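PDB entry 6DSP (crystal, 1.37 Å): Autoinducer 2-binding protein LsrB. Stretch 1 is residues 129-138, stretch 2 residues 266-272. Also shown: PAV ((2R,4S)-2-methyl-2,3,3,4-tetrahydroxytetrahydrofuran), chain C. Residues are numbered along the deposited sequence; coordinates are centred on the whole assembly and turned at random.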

# COMPACT_ATOMS: atom_id res chain seq x y z
N GLN A 129 -5.24 5.99 -10.33
CA GLN A 129 -4.81 7.15 -9.54
C GLN A 129 -3.40 6.94 -9.01
O GLN A 129 -2.54 7.83 -9.07
N LEU A 130 -3.16 5.77 -8.42
CA LEU A 130 -1.91 5.55 -7.71
C LEU A 130 -0.77 5.29 -8.68
O LEU A 130 0.34 5.81 -8.49
N GLY A 131 -1.02 4.52 -9.76
CA GLY A 131 0.01 4.36 -10.77
C GLY A 131 0.42 5.68 -11.40
O GLY A 131 1.61 5.95 -11.56
N GLN A 132 -0.56 6.54 -11.72
CA GLN A 132 -0.24 7.83 -12.32
C GLN A 132 0.45 8.76 -11.31
O GLN A 132 1.36 9.50 -11.68
N MET A 133 0.03 8.70 -10.03
CA MET A 133 0.71 9.49 -9.01
C MET A 133 2.18 9.13 -8.94
O MET A 133 3.03 10.03 -8.86
N LEU A 134 2.52 7.83 -8.96
CA LEU A 134 3.92 7.41 -8.92
C LEU A 134 4.70 7.99 -10.09
O LEU A 134 5.79 8.58 -9.90
N VAL A 135 4.16 7.86 -11.30
CA VAL A 135 4.85 8.36 -12.48
C VAL A 135 4.99 9.88 -12.42
O VAL A 135 6.05 10.42 -12.77
N GLN A 136 3.94 10.58 -11.97
CA GLN A 136 3.99 12.04 -11.91
C GLN A 136 5.02 12.54 -10.91
O GLN A 136 5.72 13.53 -11.16
N MET A 137 5.14 11.87 -9.75
CA MET A 137 6.19 12.26 -8.81
C MET A 137 7.55 12.07 -9.44
O MET A 137 8.43 12.92 -9.28
N GLY A 138 7.74 10.96 -10.15
CA GLY A 138 9.01 10.72 -10.84
C GLY A 138 9.29 11.79 -11.88
O GLY A 138 10.40 12.31 -11.95
N THR A 266 13.97 13.70 -3.55
CA THR A 266 13.22 14.93 -3.47
C THR A 266 11.79 14.73 -3.03
O THR A 266 11.23 15.60 -2.34
N ARG A 267 11.15 13.62 -3.41
CA ARG A 267 9.70 13.58 -3.40
C ARG A 267 9.25 12.12 -3.33
O ARG A 267 9.81 11.27 -4.03
N TRP A 268 8.23 11.86 -2.52
CA TRP A 268 7.59 10.54 -2.46
C TRP A 268 6.18 10.79 -1.97
O TRP A 268 5.81 11.92 -1.68
N GLY A 269 5.37 9.73 -1.88
CA GLY A 269 3.99 9.90 -1.49
C GLY A 269 3.47 8.86 -0.52
O GLY A 269 4.11 7.83 -0.25
N LEU A 270 2.27 9.14 -0.02
CA LEU A 270 1.49 8.16 0.73
C LEU A 270 0.08 8.73 0.86
O LEU A 270 -0.46 9.27 -0.12
N TRP A 271 -0.52 8.58 2.03
CA TRP A 271 -1.92 8.87 2.33
C TRP A 271 -2.01 8.63 3.83
O TRP A 271 -1.04 8.19 4.46
N ASP A 272 -3.18 8.88 4.42
CA ASP A 272 -3.30 8.81 5.88
C ASP A 272 -3.55 7.35 6.26
O ASP A 272 -4.68 6.89 6.36

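Helix 129-138 runs nearly antiparallel to strand 268-270, with 156° between their N-to-C directions and a closest axial approach of 8.9 Å. No hydrogen bond crosses between them. The helix bonds its own backbone from i+4 N to i O, such as Met137 N to Met133 O at 2.9 Å. The contact between the stretches is van der Waals packing, spread along the helix by Leu130, Met133 and Met137.

The closest packing is sulfur against backbone. Met137 leaves its CA sideways to the strand, but chi1 m and chi2 t carry SD to 3.3 Å from Trp268 C and 3.4 Å from Gly269 N, while chi3 m sets the direction of the CE methyl. A long, unbranched thioether suits this place because it can lie against a peptide group without demanding a polar partner. Met133 points toward the strand and is fully extended (t, t, t), so that its CE methyl ends 4.0 Å from Gly269 CA and 4.0 Å from Leu270 O. Glycine leaves room for both methionines: an ideal CB on Gly269 would point toward the helix, clashing with Met133 CE at 2.6 Å and crowding Met137 SD at 3.1 Å.

The apolar side-chain contact lies nearer the start of the helix segment. Leu130 (m, t) points toward the strand, and its CD2 comes 4.1 Å from Trp271 CZ3, meeting the indole obliquely. Trp271 sets out sideways, yet its p rotamer, with chi2 of 83°, brings the end of the broad ring nearer the helix. An aliphatic side chain suits such a neighbour, since the CD2 methyl can rest near the indole without needing a directed bond.

At the other end, Arg267 points toward the helix. Its first two chi angles are t, and its aliphatic portion packs on Met137: Arg267 CD is 3.8 Å from Met137 O and 3.9 Å from Met137 CB. Arginine serves well here because its methylenes can cover the helix while the charged end reaches further; NH1 and NH2 find hydrogen-bond partners elsewhere in the structure.

Trp268 (p) and Leu270 (t, p) point their CA-to-CB bonds away from the helix, the alternation expected of a strand, with Gly269 between them. Leu270 instead approaches the bound PAV, its CD1 3.9 Å from PAV C1. Trp271 approaches the same ligand: its CZ2 lies 3.4 Å from PAV O3, which sits at the ring edge, near its plane. The indole thus touches both Leu130 and the ligand, linking the helix packing to the autoinducer-binding site.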

# COMPACT_ATOMS: atom_id res chain seq x y z
CB GLN A 129 -5.72 7.35 -8.32
CG GLN A 129 -7.06 8.02 -8.52
CD GLN A 129 -7.77 8.16 -7.18
OE1 GLN A 129 -7.84 7.20 -6.37
NE2 GLN A 129 -8.27 9.35 -6.93
CB LEU A 130 -2.07 4.42 -6.68
CG LEU A 130 -2.98 4.82 -5.51
CD1 LEU A 130 -3.53 3.61 -4.78
CD2 LEU A 130 -2.23 5.74 -4.55
CB GLN A 132 -1.51 8.44 -12.88
CG GLN A 132 -1.98 7.62 -14.07
CD GLN A 132 -3.28 8.06 -14.66
OE1 GLN A 132 -3.95 7.27 -15.35
NE2 GLN A 132 -3.65 9.31 -14.44
CB MET A 133 0.04 9.23 -7.66
CG MET A 133 0.67 9.97 -6.50
SD MET A 133 -0.18 9.42 -5.01
CE MET A 133 0.74 10.33 -3.76
CB LEU A 134 4.01 5.89 -8.92
CG LEU A 134 3.57 5.29 -7.57
CD1 LEU A 134 3.16 3.86 -7.84
CD2 LEU A 134 4.69 5.32 -6.53
CB VAL A 135 4.12 7.90 -13.76
CG1 VAL A 135 4.79 8.52 -14.97
CG2 VAL A 135 4.11 6.37 -13.83
CB GLN A 136 2.61 12.61 -11.56
CG GLN A 136 2.60 14.13 -11.56
CD GLN A 136 2.76 14.70 -12.96
OE1 GLN A 136 2.08 14.27 -13.90
NE2 GLN A 136 3.67 15.65 -13.12
CB MET A 137 6.10 11.41 -7.55
CG MET A 137 4.87 11.73 -6.69
SD MET A 137 4.91 10.97 -5.05
CE MET A 137 4.89 9.25 -5.46
CB THR A 266 13.20 15.58 -4.88
OG1 THR A 266 14.55 15.76 -5.34
CG2 THR A 266 12.48 16.92 -4.86
CB ARG A 267 9.17 14.24 -4.69
CG ARG A 267 7.67 14.17 -4.88
CD ARG A 267 7.29 14.89 -6.19
NE ARG A 267 7.36 16.34 -6.10
CZ ARG A 267 8.38 17.09 -6.55
NH1 ARG A 267 9.45 16.51 -7.11
NH2 ARG A 267 8.32 18.41 -6.44
CB TRP A 268 8.39 9.59 -1.53
CG TRP A 268 8.23 9.89 -0.07
CD1 TRP A 268 7.47 9.19 0.81
CD2 TRP A 268 8.87 10.93 0.68
NE1 TRP A 268 7.56 9.74 2.05
CE2 TRP A 268 8.40 10.83 2.00
CE3 TRP A 268 9.77 11.97 0.34
CZ2 TRP A 268 8.80 11.72 3.01
CZ3 TRP A 268 10.17 12.85 1.35
CH2 TRP A 268 9.68 12.72 2.66
CB LEU A 270 2.11 7.80 2.09
CG LEU A 270 1.65 6.40 2.58
CD1 LEU A 270 2.35 5.25 1.87
CD2 LEU A 270 1.80 6.30 4.10
CB TRP A 271 -2.87 7.94 1.53
CG TRP A 271 -2.50 6.48 1.67
CD1 TRP A 271 -2.85 5.64 2.70
CD2 TRP A 271 -1.66 5.71 0.80
NE1 TRP A 271 -2.28 4.40 2.53
CE2 TRP A 271 -1.54 4.41 1.37
CE3 TRP A 271 -1.02 5.97 -0.42
CZ2 TRP A 271 -0.80 3.39 0.75
CZ3 TRP A 271 -0.28 4.95 -1.02
CH2 TRP A 271 -0.17 3.68 -0.42
CB ASP A 272 -4.40 9.74 6.37
CG ASP A 272 -4.50 9.81 7.87
OD1 ASP A 272 -3.98 8.92 8.58
OD2 ASP A 272 -5.13 10.78 8.32
O2 PAV C . 3.17 0.82 -0.88
C2 PAV C . 2.74 0.33 0.40
C1 PAV C . 2.73 1.43 1.49
O5 PAV C . 3.90 -0.57 0.85
C5 PAV C . 3.38 -1.48 1.72
C4 PAV C . 1.85 -1.34 1.69
O4 PAV C . 1.23 -2.62 1.63
C3 PAV C . 1.64 -0.48 0.43
O3 PAV C . 0.47 0.28 0.55
O13 PAV C . 1.61 -1.30 -0.72